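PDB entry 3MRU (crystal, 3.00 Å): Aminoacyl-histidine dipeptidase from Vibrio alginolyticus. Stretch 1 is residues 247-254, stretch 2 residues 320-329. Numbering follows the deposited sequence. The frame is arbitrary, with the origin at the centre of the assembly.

Stretch 1, residues 247-254: DLRLVEFR
Stretch 2 320-329: DQQRFIAALN

The apolar centre of the contact is built from L250 and F253 on the strand and F324, I325 and L328 on the helix. F253 (chi1 -156°, chi2 142°) and F324 (chi1 164°, chi2 62°) both point their CA-to-CB bonds toward the opposing segment. Their ring centroids lie 5.5 Å apart with planes at 84°, an oblique pair whose closest atoms are F253 CD1 and F324 CE2 at 3.4 Å; F253 CD1 lies at the edge of the F324 ring, near its plane. One helical turn on, L328 (t, p) brings CD2 to 3.3 Å from F253 CZ. L250 (t, p) also points toward the helix: its CD2 sits 3.6 Å from I325 CD1 and 4.1 Å from F324 CD2, the latter again at the ring edge. I325 leaves its backbone sideways, yet chi1 of -91° and chi2 of 75° carry CD1 to the leucine.

The backbones frame this packing. Residues 249-254 are extended, except that V251 has phi/psi of -105/-45; residues 320-329 are helical, with i to i+4 bonds from F324 N to D320 O (3.0 Å) through N329 N to I325 O (2.8 Å). The axes approach to 9.4 Å and their N-to-C directions cross at 75°, so contact is local: 326 Å² is buried in total. Q321, F324 and L328 recur at helical spacing, placing their side chains on the face toward the strand.

At the polar edge, L250 and Q321 set the register, their CA atoms 6.7 Å apart. Q321 extends (chi1 -179°, chi2 157°) to the backbone of L248 and L250, its amide probably turned over in the model. Farther out, D320 and R323 form a salt bridge along the helix, with R323 NE donating to D320 OD1 at 2.9 Å, clear of the strand.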

# COMPACT_ATOMS: atom_id res chain seq x y z
N ASP A 247 -40.10 -2.66 -13.44
CA ASP A 247 -40.77 -1.53 -12.77
C ASP A 247 -40.55 -1.44 -11.24
O ASP A 247 -41.42 -0.96 -10.50
CB ASP A 247 -42.26 -1.47 -13.14
CG ASP A 247 -42.79 -0.04 -13.28
OD1 ASP A 247 -42.39 0.83 -12.46
OD2 ASP A 247 -43.60 0.23 -14.20
N LEU A 248 -39.38 -1.89 -10.78
CA LEU A 248 -39.02 -1.79 -9.37
C LEU A 248 -38.32 -0.48 -8.99
O LEU A 248 -37.59 0.10 -9.78
CB LEU A 248 -38.19 -2.98 -8.91
CG LEU A 248 -37.01 -3.49 -9.70
CD1 LEU A 248 -35.88 -2.51 -9.62
CD2 LEU A 248 -36.60 -4.80 -9.08
N ARG A 249 -38.58 -0.07 -7.75
CA ARG A 249 -38.19 1.22 -7.23
C ARG A 249 -37.20 1.00 -6.11
O ARG A 249 -37.26 0.01 -5.40
CB ARG A 249 -39.41 1.93 -6.70
CG ARG A 249 -40.57 1.94 -7.67
CD ARG A 249 -40.42 3.06 -8.70
NE ARG A 249 -40.15 4.37 -8.07
CZ ARG A 249 -41.05 5.08 -7.38
NH1 ARG A 249 -42.29 4.62 -7.22
NH2 ARG A 249 -40.71 6.25 -6.85
N LEU A 250 -36.31 1.96 -5.95
CA LEU A 250 -35.12 1.77 -5.14
C LEU A 250 -35.18 2.51 -3.82
O LEU A 250 -35.41 3.72 -3.77
CB LEU A 250 -33.93 2.27 -5.94
CG LEU A 250 -32.52 2.38 -5.38
CD1 LEU A 250 -31.89 1.02 -5.28
CD2 LEU A 250 -31.74 3.25 -6.33
N VAL A 251 -34.99 1.78 -2.74
CA VAL A 251 -34.90 2.43 -1.43
C VAL A 251 -33.49 2.53 -0.83
O VAL A 251 -33.07 3.59 -0.36
CB VAL A 251 -35.96 1.84 -0.39
CG1 VAL A 251 -36.44 0.44 -0.77
CG2 VAL A 251 -35.45 1.87 1.05
N GLU A 252 -32.75 1.43 -0.90
CA GLU A 252 -31.50 1.28 -0.18
C GLU A 252 -30.43 0.59 -1.07
O GLU A 252 -30.74 -0.33 -1.83
CB GLU A 252 -31.76 0.47 1.11
CG GLU A 252 -30.55 0.18 1.98
CD GLU A 252 -30.16 1.36 2.84
OE1 GLU A 252 -29.69 1.12 3.98
OE2 GLU A 252 -30.33 2.51 2.38
N PHE A 253 -29.18 1.05 -0.95
CA PHE A 253 -28.03 0.48 -1.65
C PHE A 253 -26.80 0.61 -0.73
O PHE A 253 -26.28 1.71 -0.52
CB PHE A 253 -27.80 1.22 -3.00
CG PHE A 253 -27.05 0.42 -4.06
CD1 PHE A 253 -27.41 0.53 -5.40
CD2 PHE A 253 -25.99 -0.42 -3.73
CE1 PHE A 253 -26.74 -0.18 -6.39
CE2 PHE A 253 -25.31 -1.14 -4.71
CZ PHE A 253 -25.69 -1.02 -6.04
N ARG A 254 -26.35 -0.50 -0.19
CA ARG A 254 -25.22 -0.49 0.71
C ARG A 254 -24.27 -1.59 0.26
O ARG A 254 -24.69 -2.75 0.11
CB ARG A 254 -25.70 -0.77 2.14
CG ARG A 254 -24.63 -0.75 3.25
CD ARG A 254 -24.22 0.67 3.63
NE ARG A 254 -25.20 1.67 3.15
CZ ARG A 254 -26.29 2.05 3.81
NH1 ARG A 254 -27.11 2.95 3.26
NH2 ARG A 254 -26.58 1.55 5.02
N ASP A 320 -33.67 10.37 -10.10
CA ASP A 320 -32.51 10.08 -9.26
C ASP A 320 -32.10 8.61 -9.34
O ASP A 320 -30.91 8.29 -9.43
CB ASP A 320 -32.79 10.47 -7.80
CG ASP A 320 -32.83 11.99 -7.59
OD1 ASP A 320 -32.17 12.73 -8.38
OD2 ASP A 320 -33.52 12.43 -6.63
N GLN A 321 -33.09 7.72 -9.30
CA GLN A 321 -32.87 6.29 -9.48
C GLN A 321 -32.20 6.05 -10.82
O GLN A 321 -31.19 5.35 -10.91
CB GLN A 321 -34.20 5.54 -9.45
CG GLN A 321 -34.06 4.07 -9.59
CD GLN A 321 -35.24 3.33 -9.02
OE1 GLN A 321 -35.53 2.21 -9.43
NE2 GLN A 321 -35.93 3.94 -8.06
N GLN A 322 -32.74 6.66 -11.85
CA GLN A 322 -32.19 6.49 -13.17
C GLN A 322 -30.72 6.90 -13.26
O GLN A 322 -29.86 6.04 -13.56
CB GLN A 322 -33.08 7.16 -14.21
CG GLN A 322 -34.46 6.51 -14.20
CD GLN A 322 -35.35 6.88 -15.38
OE1 GLN A 322 -35.22 7.97 -15.96
NE2 GLN A 322 -36.28 5.98 -15.72
N ARG A 323 -30.42 8.16 -12.93
CA ARG A 323 -29.06 8.71 -13.07
C ARG A 323 -28.00 8.02 -12.19
O ARG A 323 -26.86 7.83 -12.61
CB ARG A 323 -29.04 10.24 -12.91
CG ARG A 323 -29.21 10.77 -11.50
CD ARG A 323 -29.72 12.23 -11.49
NE ARG A 323 -29.88 12.70 -10.11
CZ ARG A 323 -28.89 13.21 -9.39
NH1 ARG A 323 -27.68 13.34 -9.92
NH2 ARG A 323 -29.10 13.58 -8.14
N PHE A 324 -28.39 7.63 -10.99
CA PHE A 324 -27.47 6.93 -10.12
C PHE A 324 -27.13 5.58 -10.74
O PHE A 324 -25.96 5.19 -10.81
CB PHE A 324 -28.06 6.77 -8.71
CG PHE A 324 -27.36 5.74 -7.87
CD1 PHE A 324 -26.03 5.88 -7.54
CD2 PHE A 324 -28.03 4.60 -7.43
CE1 PHE A 324 -25.40 4.91 -6.77
CE2 PHE A 324 -27.41 3.64 -6.66
CZ PHE A 324 -26.10 3.79 -6.32
N ILE A 325 -28.15 4.85 -11.18
CA ILE A 325 -27.90 3.53 -11.73
C ILE A 325 -27.07 3.57 -13.03
O ILE A 325 -26.08 2.81 -13.15
CB ILE A 325 -29.17 2.69 -11.89
CG1 ILE A 325 -29.41 1.87 -10.63
CG2 ILE A 325 -29.04 1.73 -13.07
CD1 ILE A 325 -29.94 2.66 -9.44
N ALA A 326 -27.43 4.44 -13.98
CA ALA A 326 -26.60 4.61 -15.18
C ALA A 326 -25.15 4.91 -14.79
O ALA A 326 -24.21 4.35 -15.36
CB ALA A 326 -27.16 5.70 -16.06
N ALA A 327 -25.00 5.77 -13.79
CA ALA A 327 -23.70 6.20 -13.32
C ALA A 327 -22.97 4.97 -12.82
O ALA A 327 -21.95 4.58 -13.39
CB ALA A 327 -23.83 7.24 -12.22
N LEU A 328 -23.52 4.32 -11.80
CA LEU A 328 -22.89 3.14 -11.25
C LEU A 328 -22.50 2.15 -12.36
O LEU A 328 -21.38 1.64 -12.38
CB LEU A 328 -23.81 2.49 -10.23
CG LEU A 328 -23.26 1.22 -9.57
CD1 LEU A 328 -21.80 1.42 -9.10
CD2 LEU A 328 -24.19 0.72 -8.45
N ASN A 329 -23.40 1.91 -13.31
CA ASN A 329 -23.14 0.99 -14.39
C ASN A 329 -22.08 1.43 -15.40
O ASN A 329 -21.22 0.63 -15.81
CB ASN A 329 -24.43 0.71 -15.14
CG ASN A 329 -24.42 -0.64 -15.79
OD1 ASN A 329 -24.49 -0.73 -17.01
ND2 ASN A 329 -24.34 -1.71 -14.99